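Local structure of Dbv8 protein (Nonomuraea, 4MFZ) at residues H100-H105 and L187-L192; A137-L142 and E158-L163; W257-Q262 and R278-L283; P261-Y266 and S271-L276. The protein probably transfers a long aliphatic acyl chain from acyl-CoA to an amino group of a glycopeptide antibiotic, as a member of the GNAT acyltransferases. All blocks are in the same frame, centred on the assembly; numbering follows the deposited sequence.

Contact 1. Residues H100-H105 and L187-L192. With NA (sodium ion), chain C.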
# COMPACT_ATOMS: atom_id res chain seq x y z
N HIS A 100 -1.07 14.37 11.98
CA HIS A 100 -0.86 14.28 13.40
C HIS A 100 -1.11 12.88 13.88
O HIS A 100 -0.34 12.38 14.68
CB HIS A 100 -1.73 15.30 14.16
CG HIS A 100 -1.36 15.45 15.62
ND1 HIS A 100 -1.99 16.32 16.45
CD2 HIS A 100 -0.36 14.82 16.38
CE1 HIS A 100 -1.43 16.23 17.68
NE2 HIS A 100 -0.43 15.32 17.63
N GLU A 101 -2.20 12.26 13.39
CA GLU A 101 -2.59 10.89 13.74
C GLU A 101 -1.44 9.91 13.42
O GLU A 101 -1.18 9.01 14.21
CB GLU A 101 -3.89 10.48 13.01
CG GLU A 101 -4.38 9.04 13.23
CD GLU A 101 -5.71 8.69 12.48
OE1 GLU A 101 -5.93 9.07 11.29
OE2 GLU A 101 -6.54 8.00 13.10
N LEU A 102 -0.73 10.14 12.31
CA LEU A 102 0.38 9.27 11.88
C LEU A 102 1.66 9.45 12.69
O LEU A 102 2.35 8.46 12.92
CB LEU A 102 0.70 9.44 10.37
CG LEU A 102 -0.49 9.28 9.43
CD1 LEU A 102 -0.01 9.33 7.98
CD2 LEU A 102 -1.24 8.00 9.71
N VAL A 103 2.00 10.67 13.10
CA VAL A 103 3.20 10.83 13.92
C VAL A 103 3.00 10.39 15.37
O VAL A 103 3.94 9.99 16.03
CB VAL A 103 3.83 12.25 13.85
CG1 VAL A 103 3.95 12.70 12.41
CG2 VAL A 103 3.06 13.25 14.68
N ARG A 104 1.76 10.49 15.86
CA ARG A 104 1.37 10.11 17.22
C ARG A 104 1.60 8.62 17.58
O ARG A 104 1.91 8.31 18.73
CB ARG A 104 -0.10 10.48 17.41
CG ARG A 104 -0.70 10.16 18.77
CD ARG A 104 -0.45 11.33 19.71
NE ARG A 104 -1.30 11.22 20.89
CZ ARG A 104 -1.05 10.41 21.90
NH1 ARG A 104 0.04 9.64 21.89
NH2 ARG A 104 -1.89 10.38 22.93
N HIS A 105 1.40 7.69 16.63
CA HIS A 105 1.79 6.28 16.84
C HIS A 105 2.79 5.79 15.83
O HIS A 105 2.75 4.64 15.41
CB HIS A 105 0.57 5.36 16.92
CG HIS A 105 -0.44 5.79 17.96
ND1 HIS A 105 -0.13 5.86 19.27
CD2 HIS A 105 -1.74 6.23 17.83
CE1 HIS A 105 -1.20 6.30 19.96
NE2 HIS A 105 -2.19 6.53 19.07
N LEU A 187 0.19 2.63 6.58
CA LEU A 187 1.05 1.70 7.29
C LEU A 187 2.56 1.89 7.01
O LEU A 187 3.39 1.84 7.93
CB LEU A 187 0.61 0.29 6.94
CG LEU A 187 0.94 -0.81 7.93
CD1 LEU A 187 0.17 -0.56 9.24
CD2 LEU A 187 0.57 -2.15 7.30
N LEU A 188 2.90 2.13 5.75
CA LEU A 188 4.29 2.31 5.33
C LEU A 188 4.87 3.61 5.89
O LEU A 188 5.98 3.63 6.43
CB LEU A 188 4.36 2.32 3.81
CG LEU A 188 5.79 2.43 3.22
CD1 LEU A 188 5.86 1.67 1.88
CD2 LEU A 188 6.16 3.88 3.05
N VAL A 189 4.11 4.69 5.79
CA VAL A 189 4.60 5.98 6.27
C VAL A 189 4.58 6.12 7.81
O VAL A 189 5.19 7.05 8.35
CB VAL A 189 3.92 7.19 5.55
CG1 VAL A 189 2.73 7.71 6.32
CG2 VAL A 189 4.93 8.33 5.39
N ARG A 190 3.90 5.19 8.49
CA ARG A 190 4.04 5.02 9.93
C ARG A 190 5.20 4.11 10.33
O ARG A 190 5.24 3.67 11.47
CB ARG A 190 2.77 4.44 10.54
CG ARG A 190 1.65 5.42 10.81
CD ARG A 190 0.43 4.67 11.36
NE ARG A 190 0.70 4.18 12.70
CZ ARG A 190 0.55 2.93 13.13
NH1 ARG A 190 0.04 1.99 12.35
NH2 ARG A 190 0.90 2.63 14.38
N GLY A 191 6.12 3.81 9.40
CA GLY A 191 7.36 3.09 9.75
C GLY A 191 7.18 1.61 9.99
O GLY A 191 8.00 0.99 10.65
N LEU A 192 6.13 1.03 9.43
CA LEU A 192 5.76 -0.38 9.66
C LEU A 192 5.87 -1.29 8.42
O LEU A 192 5.46 -2.47 8.47
CB LEU A 192 4.29 -0.44 10.16
CG LEU A 192 4.04 -0.61 11.67
CD1 LEU A 192 5.16 -0.03 12.50
CD2 LEU A 192 2.69 -0.07 12.16
NA NA C . -4.28 7.11 19.50
O HOH W 1 -5.70 7.90 21.50
O HOH W 2 -4.94 6.21 17.55
O HOH W 3 -4.60 9.02 18.46
O HOH W 4 -5.40 5.17 19.85
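Arg190 reaches from the end of helix 182-192 to the end of helix 89-104, where its guanidinium meets the backbone carbonyl of His105. Arg190 NH2 donates to His105 O at 2.9 Å, with an N-H...O angle of 149°. The donor stands 26° off the carbonyl plane. A second, weak bond runs from Arg190 NE to the same oxygen. The arginine chain bends at chi3 (70°), which turns the guanidinium edge to this oxygen. On the way, its aliphatic part lies at about a right angle to Leu102, with Arg190 CG 4.0 Å from Leu102 CD2. The other branch of Leu102 meets Val189, CD1 to CG1 at 3.6 Å, again with the two side chains crossed. The His105 ring leads away from Arg190. Its NE2 binds a sodium ion at 2.2 Å, and four waters complete the ligands seen. Gly191, with positive phi, ends helix 182-192 in a Schellman motif. Arg190 NH2 also makes a weak hydrogen bond to Asp108 O. The buried guanidinium thus serves backbone carbonyls just past helix 89-104, joining two helix C-termini. Its positive charge would probably be favourable beside these carbonyl oxygens.

Contact 2. Residues A137-L142 and E158-L163; sequences ATLPAL and ETLTQL
Leu160 places one methyl, CD2, against two leucines of helix 130-148. Leu160 CD2 lies 3.8 Å from Leu139 CD1 and 4.0 Å from Leu142 CD1. All three side chains start toward the opposite segment, and all three are buried. Leu160 has CG on the far side from its carbonyl carbon (chi1 -72°). CD1 continues the line of the chain, and the other branch, CD2, is turned to the two partners. Leu142 takes a different shape. Its CG is opposite the backbone N (chi1 179°), and it runs past Leu160 in the reverse direction. Leu139 has an unusual chi1 of -122°, away from the staggered positions, and meets Leu160 at a slant. The contact is purely apolar and small, 115 Å² over both sides. The backbones stay well apart: the nearest CA atoms, of Leu139 and Leu160, are 9.0 Å from each other. Helix 130-148 is kinked here, where the N atoms of Pro140 and Ala141 lack a bond to the preceding turn. Leu160 sits at the junction of helices 153-160 and 162-174, and it also touches Phe135 of helix 130-148. Helix 89-104 packs on Thr138 and Ala141, and helix 182-192 on Thr159 and Gln162.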
# COMPACT_ATOMS: atom_id res chain seq x y z
N ALA A 137 3.81 15.30 3.77
CA ALA A 137 3.82 15.98 5.09
C ALA A 137 4.53 15.14 6.17
O ALA A 137 5.16 15.66 7.06
CB ALA A 137 2.39 16.31 5.52
N THR A 138 4.41 13.82 6.08
CA THR A 138 4.83 12.92 7.16
C THR A 138 6.26 12.38 6.93
O THR A 138 6.82 11.71 7.80
CB THR A 138 3.79 11.79 7.34
OG1 THR A 138 2.51 12.39 7.50
CG2 THR A 138 4.04 10.93 8.60
N LEU A 139 6.84 12.67 5.77
CA LEU A 139 8.18 12.17 5.39
C LEU A 139 9.29 12.54 6.40
O LEU A 139 10.07 11.67 6.75
CB LEU A 139 8.58 12.64 3.99
CG LEU A 139 8.91 11.59 2.93
CD1 LEU A 139 7.89 10.48 3.01
CD2 LEU A 139 8.92 12.18 1.53
N PRO A 140 9.35 13.81 6.86
CA PRO A 140 10.37 14.11 7.85
C PRO A 140 10.26 13.30 9.16
O PRO A 140 11.30 12.83 9.66
CB PRO A 140 10.23 15.62 8.09
CG PRO A 140 9.67 16.13 6.80
CD PRO A 140 8.71 15.06 6.37
N ALA A 141 9.06 13.14 9.71
CA ALA A 141 8.84 12.26 10.86
C ALA A 141 9.24 10.82 10.53
O ALA A 141 9.88 10.14 11.31
CB ALA A 141 7.37 12.29 11.28
N LEU A 142 8.80 10.34 9.38
CA LEU A 142 9.09 8.96 9.00
C LEU A 142 10.61 8.74 8.99
O LEU A 142 11.12 7.75 9.53
CB LEU A 142 8.48 8.64 7.61
CG LEU A 142 8.70 7.24 7.04
CD1 LEU A 142 10.09 7.16 6.41
CD2 LEU A 142 8.57 6.20 8.13
N GLU A 158 14.04 3.04 -1.25
CA GLU A 158 13.37 1.95 -1.94
C GLU A 158 11.98 1.66 -1.34
O GLU A 158 11.04 1.30 -2.04
CB GLU A 158 14.24 0.69 -1.92
CG GLU A 158 13.62 -0.52 -2.59
CD GLU A 158 14.63 -1.32 -3.42
OE1 GLU A 158 15.53 -0.68 -4.02
OE2 GLU A 158 14.53 -2.58 -3.45
N THR A 159 11.88 1.77 -0.02
CA THR A 159 10.58 1.60 0.64
C THR A 159 9.60 2.70 0.23
O THR A 159 8.45 2.43 -0.10
CB THR A 159 10.79 1.60 2.15
OG1 THR A 159 11.60 0.47 2.49
CG2 THR A 159 9.46 1.53 2.91
N LEU A 160 10.08 3.94 0.23
CA LEU A 160 9.24 5.10 -0.02
C LEU A 160 8.64 5.11 -1.43
O LEU A 160 7.57 5.71 -1.62
CB LEU A 160 10.02 6.40 0.26
CG LEU A 160 10.30 6.71 1.73
CD1 LEU A 160 11.09 8.00 1.80
CD2 LEU A 160 9.03 6.83 2.61
N THR A 161 9.32 4.46 -2.41
CA THR A 161 8.80 4.38 -3.79
C THR A 161 7.43 3.71 -3.93
O THR A 161 6.83 3.78 -5.00
CB THR A 161 9.74 3.67 -4.81
OG1 THR A 161 9.81 2.27 -4.51
CG2 THR A 161 11.13 4.27 -4.79
N GLN A 162 6.93 3.07 -2.87
CA GLN A 162 5.53 2.61 -2.91
C GLN A 162 4.58 3.76 -3.28
O GLN A 162 3.54 3.52 -3.89
CB GLN A 162 5.10 1.92 -1.60
CG GLN A 162 3.60 1.57 -1.52
CD GLN A 162 3.22 0.41 -2.43
OE1 GLN A 162 3.91 -0.60 -2.47
NE2 GLN A 162 2.13 0.54 -3.16
N LEU A 163 4.91 4.99 -2.94
CA LEU A 163 4.00 6.10 -3.29
C LEU A 163 3.78 6.21 -4.84
O LEU A 163 2.65 6.37 -5.31
CB LEU A 163 4.49 7.43 -2.73
CG LEU A 163 3.51 8.55 -3.11
CD1 LEU A 163 2.29 8.54 -2.19
CD2 LEU A 163 4.19 9.88 -3.13

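Contact 3. Residues W257-Q262 and R278-L283. With MFK (decanoyl-CoA), chain B.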
# COMPACT_ATOMS: atom_id res chain seq x y z
N TRP A 257 -4.33 -14.73 -4.46
CA TRP A 257 -4.67 -15.54 -5.64
C TRP A 257 -3.53 -16.42 -6.06
O TRP A 257 -3.76 -17.49 -6.61
CB TRP A 257 -5.09 -14.63 -6.78
CG TRP A 257 -3.96 -13.81 -7.31
CD1 TRP A 257 -3.53 -12.57 -6.85
CD2 TRP A 257 -3.03 -14.17 -8.39
NE1 TRP A 257 -2.43 -12.16 -7.56
CE2 TRP A 257 -2.09 -13.06 -8.51
CE3 TRP A 257 -2.91 -15.25 -9.27
CZ2 TRP A 257 -1.08 -13.03 -9.47
CZ3 TRP A 257 -1.87 -15.22 -10.23
CH2 TRP A 257 -0.98 -14.14 -10.31
N LEU A 258 -2.30 -15.99 -5.77
CA LEU A 258 -1.05 -16.71 -6.13
C LEU A 258 -0.92 -18.07 -5.48
O LEU A 258 -0.09 -18.87 -5.89
CB LEU A 258 0.17 -15.90 -5.68
CG LEU A 258 0.54 -14.58 -6.35
CD1 LEU A 258 1.49 -13.84 -5.44
CD2 LEU A 258 1.20 -14.84 -7.70
N LEU A 259 -1.70 -18.31 -4.42
CA LEU A 259 -1.60 -19.58 -3.71
C LEU A 259 -2.72 -20.58 -4.04
O LEU A 259 -2.81 -21.63 -3.43
CB LEU A 259 -1.53 -19.35 -2.20
CG LEU A 259 -0.39 -18.48 -1.66
CD1 LEU A 259 -0.62 -18.18 -0.18
CD2 LEU A 259 0.96 -19.16 -1.88
N ASP A 260 -3.58 -20.22 -4.99
CA ASP A 260 -4.68 -21.08 -5.45
C ASP A 260 -4.12 -22.31 -6.17
O ASP A 260 -3.44 -22.15 -7.21
CB ASP A 260 -5.55 -20.29 -6.42
CG ASP A 260 -6.83 -21.03 -6.84
OD1 ASP A 260 -6.93 -22.27 -6.63
OD2 ASP A 260 -7.75 -20.35 -7.36
N PRO A 261 -4.40 -23.52 -5.64
CA PRO A 261 -3.88 -24.73 -6.33
C PRO A 261 -4.22 -24.79 -7.83
O PRO A 261 -3.42 -25.33 -8.61
CB PRO A 261 -4.55 -25.90 -5.58
CG PRO A 261 -4.80 -25.34 -4.19
CD PRO A 261 -5.05 -23.85 -4.35
N GLN A 262 -5.38 -24.26 -8.23
CA GLN A 262 -5.84 -24.29 -9.65
C GLN A 262 -4.88 -23.69 -10.70
O GLN A 262 -5.00 -23.97 -11.90
CB GLN A 262 -7.19 -23.57 -9.77
CG GLN A 262 -8.29 -24.13 -8.90
CD GLN A 262 -9.61 -23.43 -9.11
OE1 GLN A 262 -9.83 -22.30 -8.63
NE2 GLN A 262 -10.50 -24.07 -9.85
N ARG A 278 5.84 -23.54 -3.35
CA ARG A 278 6.09 -24.82 -2.66
C ARG A 278 6.76 -24.62 -1.28
O ARG A 278 6.75 -25.52 -0.45
CB ARG A 278 6.98 -25.76 -3.49
CG ARG A 278 6.36 -26.18 -4.80
CD ARG A 278 7.35 -27.00 -5.61
NE ARG A 278 6.71 -27.46 -6.83
CZ ARG A 278 7.20 -27.33 -8.06
NH1 ARG A 278 8.38 -26.78 -8.27
NH2 ARG A 278 6.49 -27.77 -9.08
N GLY A 279 7.33 -23.43 -1.04
CA GLY A 279 7.98 -23.15 0.23
C GLY A 279 6.98 -22.69 1.27
O GLY A 279 7.33 -22.43 2.42
N TRP A 280 5.73 -22.54 0.84
CA TRP A 280 4.66 -22.02 1.69
C TRP A 280 3.77 -23.13 2.16
O TRP A 280 3.51 -24.06 1.42
CB TRP A 280 3.84 -21.01 0.90
CG TRP A 280 4.53 -19.67 0.78
CD1 TRP A 280 5.69 -19.35 0.05
CD2 TRP A 280 4.15 -18.42 1.45
NE1 TRP A 280 6.02 -18.03 0.21
CE2 TRP A 280 5.13 -17.41 1.03
CE3 TRP A 280 3.11 -18.05 2.30
CZ2 TRP A 280 5.06 -16.10 1.48
CZ3 TRP A 280 3.05 -16.72 2.74
CH2 TRP A 280 4.01 -15.77 2.34
N THR A 281 3.28 -23.04 3.39
CA THR A 281 2.30 -24.01 3.85
C THR A 281 0.88 -23.43 3.86
O THR A 281 0.65 -22.38 4.44
CB THR A 281 2.66 -24.61 5.22
OG1 THR A 281 1.47 -24.74 5.99
CG2 THR A 281 3.66 -23.78 5.99
N LEU A 282 -0.07 -24.09 3.19
CA LEU A 282 -1.43 -23.56 3.07
C LEU A 282 -2.24 -23.77 4.35
O LEU A 282 -2.30 -24.86 4.88
CB LEU A 282 -2.14 -24.17 1.85
CG LEU A 282 -1.47 -23.90 0.47
CD1 LEU A 282 -2.24 -24.53 -0.67
CD2 LEU A 282 -1.28 -22.41 0.21
N LEU A 283 -2.85 -22.70 4.86
CA LEU A 283 -3.78 -22.84 5.97
C LEU A 283 -5.11 -23.42 5.44
O LEU A 283 -5.59 -23.02 4.37
CB LEU A 283 -4.00 -21.50 6.68
CG LEU A 283 -2.77 -20.75 7.25
CD1 LEU A 283 -3.12 -19.30 7.56
CD2 LEU A 283 -2.17 -21.43 8.48
CCG MFK B . 5.35 -17.21 -5.28
CCF MFK B . 5.65 -17.55 -3.83
CCE MFK B . 5.11 -16.45 -2.93
CCD MFK B . 3.64 -16.70 -2.72
CCC MFK B . 3.22 -15.99 -1.45
CCB MFK B . 2.23 -14.90 -1.76
CCA MFK B . 1.59 -14.48 -0.45
CBZ MFK B . 1.99 -13.04 -0.17
CAK MFK B . 0.78 -12.14 -0.28
CAJ MFK B . 0.98 -11.14 -1.43
OAL MFK B . 2.09 -10.68 -1.71
SAI MFK B . -0.51 -10.71 -2.25
CAH MFK B . 0.08 -9.59 -3.59
CAG MFK B . 0.79 -10.36 -4.72
NAF MFK B . 1.28 -9.34 -5.67
CAE MFK B . 0.91 -9.30 -6.96
OAM MFK B . 0.16 -10.13 -7.49
CAD MFK B . 1.53 -8.15 -7.78
CAC MFK B . 1.22 -8.35 -9.28
NAB MFK B . 1.72 -9.66 -9.75
CAA MFK B . 2.91 -9.71 -10.37
OAO MFK B . 3.61 -8.70 -10.56
CAN MFK B . 3.36 -11.08 -10.88
OAU MFK B . 2.26 -12.03 -10.86
CAP MFK B . 4.59 -11.65 -10.13
CAR MFK B . 4.27 -11.75 -8.64
CAS MFK B . 5.83 -10.78 -10.29
CAQ MFK B . 4.90 -13.04 -10.66
OAT MFK B . 5.17 -12.92 -12.04
PAV MFK B . 6.17 -13.91 -12.82
OAX MFK B . 7.47 -13.99 -12.13
OAW MFK B . 6.15 -13.53 -14.26
OAY MFK B . 5.34 -15.26 -12.58
PAZ MFK B . 5.45 -16.64 -13.39
OBA MFK B . 4.74 -17.72 -12.48
OBB MFK B . 6.84 -17.04 -13.71
O5' MFK B . 4.41 -16.50 -14.61
C5' MFK B . 4.16 -17.53 -15.55
C4' MFK B . 3.20 -16.97 -16.59
O4' MFK B . 2.12 -16.10 -16.05
C3' MFK B . 3.92 -16.08 -17.58
O3' MFK B . 3.23 -16.19 -18.83
PBV MFK B . 4.10 -16.38 -20.18
OBW MFK B . 4.72 -14.94 -20.38
OBY MFK B . 2.99 -16.69 -21.32
OBX MFK B . 5.21 -17.33 -20.11
C2' MFK B . 3.71 -14.70 -16.95
O2' MFK B . 3.90 -13.63 -17.85
C1' MFK B . 2.27 -14.76 -16.54
N9 MFK B . 1.97 -13.79 -15.46
C8 MFK B . 2.32 -13.91 -14.17
N7 MFK B . 1.86 -12.84 -13.52
C5 MFK B . 1.18 -12.08 -14.39
C4 MFK B . 1.26 -12.68 -15.59
N3 MFK B . 0.64 -12.16 -16.65
C2 MFK B . -0.07 -10.85 -16.66
N1 MFK B . -0.08 -10.29 -15.29
C6 MFK B . 0.51 -10.91 -14.27
N6 MFK B . 0.46 -10.36 -13.06
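The short 3-10 turn 257-259 and the start of strand 281-289 approach with the CA atoms of Leu259 and Leu282 7.9 Å apart. Leu259 holds the middle of the contact. Its CB packs on Leu282 CD2 at 3.9 Å, and its CD2 lies 4.4 Å from Trp280 CB. Pro261 adds a looser touch to Leu282. Leu259 CD2 also meets the acyl chain of decanoyl-CoA, 3.7 Å from CCD. The decanoyl tail passes over one face of the Trp280 indole, off-centre, with CCC of the ligand 3.4 Å from Trp280 CE2, and Trp280 NE1 is hydrogen-bonded to Tyr229 OH. Trp257 has CG between the backbone N and the carbonyl carbon (chi1 68°), and its ring edge faces the pantetheine arm. There NE1 donates to OAM at 3.3 Å, with an N-H...O angle of 147°. Leu258 CD1 packs on CAG of the same arm at 3.6 Å. Past the 3-10 turn, Asp260 OD1 accepts from Gln262 N at 3.0 Å, which makes an Asx turn. Together these residues form part of the acyl-CoA pocket of the GNAT-like domain: Trp257 and Leu258 line the pantetheine arm, and Leu259 and Trp280 both pack on the decanoyl tail.

Contact 4. Residues P261-Y266 and S271-L276; sequences PQLAEY and SHILQL. With MFK (decanoyl-CoA), chain B.
Leu274 and Leu263 carry most of this contact. Leu274 points its CD2 methyl at the backbone of 263-264. That methyl is 4.0 Å from Ala264 N and 4.2 Å from Leu263 CB, and the Ala264 methyl adds a looser touch. Leu263 turns CD1 to Ile273 CG2 at 4.1 Å, and the two side chains cross at about a right angle. The packing sets helix 272-277 against the loop that precedes it. In this GNAT-like domain the N-terminus of the helix that follows strand 251-256 also grips the CoA pyrophosphate; Ile217 N and Leu224 N, after strand 211-216, bind the cofactor too. His272 N donates to OBB at 2.9 Å and Ile273 N to OBA at 3.0 Å. Ser271 is the N-cap. Its OG accepts from Leu274 N in a nearly straight bond (172°) and also donates to OBA at 2.6 Å. With OG opposite the backbone N (chi1 157°), the hydroxyl reaches both Leu274 N and the phosphate oxygen. One turn on, Leu276 CB lies 3.7 Å from CCG, the last carbon of the decanoyl tail.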
# COMPACT_ATOMS: atom_id res chain seq x y z
N PRO A 261 -4.40 -23.52 -5.64
CA PRO A 261 -3.88 -24.73 -6.33
C PRO A 261 -4.22 -24.79 -7.83
O PRO A 261 -3.42 -25.33 -8.61
CB PRO A 261 -4.55 -25.90 -5.58
CG PRO A 261 -4.80 -25.34 -4.19
CD PRO A 261 -5.05 -23.85 -4.35
N GLN A 262 -5.38 -24.26 -8.23
CA GLN A 262 -5.84 -24.29 -9.65
C GLN A 262 -4.88 -23.69 -10.70
O GLN A 262 -5.00 -23.97 -11.90
CB GLN A 262 -7.19 -23.57 -9.77
CG GLN A 262 -8.29 -24.13 -8.90
CD GLN A 262 -9.61 -23.43 -9.11
OE1 GLN A 262 -9.83 -22.30 -8.63
NE2 GLN A 262 -10.50 -24.07 -9.85
N LEU A 263 -3.96 -22.85 -10.25
CA LEU A 263 -3.00 -22.23 -11.15
C LEU A 263 -2.14 -23.29 -11.81
O LEU A 263 -1.69 -23.11 -12.95
CB LEU A 263 -2.13 -21.20 -10.42
CG LEU A 263 -2.76 -19.86 -10.01
CD1 LEU A 263 -1.79 -18.99 -9.19
CD2 LEU A 263 -3.26 -19.08 -11.22
N ALA A 264 -1.95 -24.42 -11.12
CA ALA A 264 -1.15 -25.55 -11.65
C ALA A 264 -1.81 -26.20 -12.87
O ALA A 264 -1.15 -26.92 -13.61
CB ALA A 264 -0.87 -26.60 -10.56
N GLU A 265 -3.09 -25.92 -13.07
CA GLU A 265 -3.84 -26.44 -14.21
C GLU A 265 -3.45 -25.71 -15.51
O GLU A 265 -3.60 -26.25 -16.63
CB GLU A 265 -5.34 -26.30 -13.96
CG GLU A 265 -6.15 -27.52 -14.37
CD GLU A 265 -7.62 -27.22 -14.67
OE1 GLU A 265 -8.34 -26.70 -13.79
OE2 GLU A 265 -8.05 -27.54 -15.80
N TYR A 266 -2.93 -24.50 -15.35
CA TYR A 266 -2.76 -23.55 -16.43
C TYR A 266 -1.35 -23.13 -16.74
O TYR A 266 -1.00 -22.97 -17.90
CB TYR A 266 -3.57 -22.29 -16.12
CG TYR A 266 -5.06 -22.56 -16.18
CD1 TYR A 266 -5.72 -22.67 -17.41
CD2 TYR A 266 -5.81 -22.74 -15.00
CE1 TYR A 266 -7.08 -22.92 -17.48
CE2 TYR A 266 -7.19 -22.99 -15.07
CZ TYR A 266 -7.81 -23.08 -16.30
OH TYR A 266 -9.17 -23.32 -16.39
N SER A 271 7.14 -22.13 -14.16
CA SER A 271 6.54 -20.95 -13.54
C SER A 271 7.18 -20.58 -12.21
O SER A 271 7.27 -21.42 -11.32
CB SER A 271 5.04 -21.18 -13.29
OG SER A 271 4.59 -20.33 -12.25
N HIS A 272 7.62 -19.33 -12.07
CA HIS A 272 8.22 -18.88 -10.81
C HIS A 272 7.20 -19.02 -9.68
O HIS A 272 7.57 -19.33 -8.57
CB HIS A 272 8.64 -17.41 -10.85
CG HIS A 272 9.55 -17.01 -12.01
ND1 HIS A 272 10.64 -17.75 -12.40
CD2 HIS A 272 9.54 -15.89 -12.81
CE1 HIS A 272 11.26 -17.12 -13.42
NE2 HIS A 272 10.59 -15.98 -13.68
N ILE A 273 5.91 -18.77 -9.96
CA ILE A 273 4.84 -18.85 -8.96
C ILE A 273 4.72 -20.30 -8.46
O ILE A 273 4.78 -20.55 -7.25
CB ILE A 273 3.46 -18.36 -9.52
CG1 ILE A 273 3.48 -16.84 -9.78
CG2 ILE A 273 2.29 -18.73 -8.58
CD1 ILE A 273 2.44 -16.37 -10.79
N LEU A 274 4.64 -21.26 -9.40
CA LEU A 274 4.47 -22.65 -9.00
C LEU A 274 5.67 -23.16 -8.22
O LEU A 274 5.53 -23.83 -7.21
CB LEU A 274 4.18 -23.57 -10.20
CG LEU A 274 2.98 -23.22 -11.06
CD1 LEU A 274 2.84 -24.29 -12.14
CD2 LEU A 274 1.68 -23.07 -10.25
N GLN A 275 6.87 -22.85 -8.70
CA GLN A 275 8.05 -23.24 -7.97
C GLN A 275 8.14 -22.59 -6.56
O GLN A 275 8.34 -23.29 -5.55
CB GLN A 275 9.31 -22.92 -8.78
CG GLN A 275 10.59 -23.02 -7.96
CD GLN A 275 11.85 -22.78 -8.77
OE1 GLN A 275 11.84 -22.86 -10.00
NE2 GLN A 275 12.96 -22.52 -8.07
N LEU A 276 8.00 -21.26 -6.50
CA LEU A 276 8.31 -20.56 -5.25
C LEU A 276 7.29 -20.79 -4.15
O LEU A 276 7.64 -20.81 -2.98
CB LEU A 276 8.59 -19.05 -5.46
CG LEU A 276 9.82 -18.77 -6.37
CD1 LEU A 276 9.93 -17.28 -6.60
CD2 LEU A 276 11.09 -19.29 -5.74
CCG MFK B . 5.35 -17.21 -5.28
CCF MFK B . 5.65 -17.55 -3.83
CCE MFK B . 5.11 -16.45 -2.93
CCD MFK B . 3.64 -16.70 -2.72
CCC MFK B . 3.22 -15.99 -1.45
CCB MFK B . 2.23 -14.90 -1.76
CCA MFK B . 1.59 -14.48 -0.45
CBZ MFK B . 1.99 -13.04 -0.17
CAK MFK B . 0.78 -12.14 -0.28
CAJ MFK B . 0.98 -11.14 -1.43
OAL MFK B . 2.09 -10.68 -1.71
SAI MFK B . -0.51 -10.71 -2.25
CAH MFK B . 0.08 -9.59 -3.59
CAG MFK B . 0.79 -10.36 -4.72
NAF MFK B . 1.28 -9.34 -5.67
CAE MFK B . 0.91 -9.30 -6.96
OAM MFK B . 0.16 -10.13 -7.49
CAD MFK B . 1.53 -8.15 -7.78
CAC MFK B . 1.22 -8.35 -9.28
NAB MFK B . 1.72 -9.66 -9.75
CAA MFK B . 2.91 -9.71 -10.37
OAO MFK B . 3.61 -8.70 -10.56
CAN MFK B . 3.36 -11.08 -10.88
OAU MFK B . 2.26 -12.03 -10.86
CAP MFK B . 4.59 -11.65 -10.13
CAR MFK B . 4.27 -11.75 -8.64
CAS MFK B . 5.83 -10.78 -10.29
CAQ MFK B . 4.90 -13.04 -10.66
OAT MFK B . 5.17 -12.92 -12.04
PAV MFK B . 6.17 -13.91 -12.82
OAX MFK B . 7.47 -13.99 -12.13
OAW MFK B . 6.15 -13.53 -14.26
OAY MFK B . 5.34 -15.26 -12.58
PAZ MFK B . 5.45 -16.64 -13.39
OBA MFK B . 4.74 -17.72 -12.48
OBB MFK B . 6.84 -17.04 -13.71
O5' MFK B . 4.41 -16.50 -14.61
C5' MFK B . 4.16 -17.53 -15.55
C4' MFK B . 3.20 -16.97 -16.59
O4' MFK B . 2.12 -16.10 -16.05
C3' MFK B . 3.92 -16.08 -17.58
O3' MFK B . 3.23 -16.19 -18.83
PBV MFK B . 4.10 -16.38 -20.18
OBW MFK B . 4.72 -14.94 -20.38
OBY MFK B . 2.99 -16.69 -21.32
OBX MFK B . 5.21 -17.33 -20.11
C2' MFK B . 3.71 -14.70 -16.95
O2' MFK B . 3.90 -13.63 -17.85
C1' MFK B . 2.27 -14.76 -16.54
N9 MFK B . 1.97 -13.79 -15.46
C8 MFK B . 2.32 -13.91 -14.17
N7 MFK B . 1.86 -12.84 -13.52
C5 MFK B . 1.18 -12.08 -14.39
C4 MFK B . 1.26 -12.68 -15.59
N3 MFK B . 0.64 -12.16 -16.65
C2 MFK B . -0.07 -10.85 -16.66
N1 MFK B . -0.08 -10.29 -15.29
C6 MFK B . 0.51 -10.91 -14.27
N6 MFK B . 0.46 -10.36 -13.06

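Overall arrangement
Contacts 1 and 2 lie in the N-terminal domain, with centres 10 Å apart. They touch directly: Leu188 packs on Thr159 and Gln162, and Val103 on Ala141. Along the chain, contact 2 is nested within the loop closed by contact 1. Contacts 3 and 4 belong to the GNAT-like C-terminal domain. Their centres are 9 Å apart, they share Pro261 and Gln262, and Leu258 O packs against both Leu263 and Ile273. Both touch the same decanoyl-CoA: contact 3 meets the pantetheine arm and acyl tail, contact 4 the pyrophosphate and the tail end. The two pairs sit on opposite sides of the chain's centre. Contacts 2 and 3 have nearest atoms about 14 Å apart.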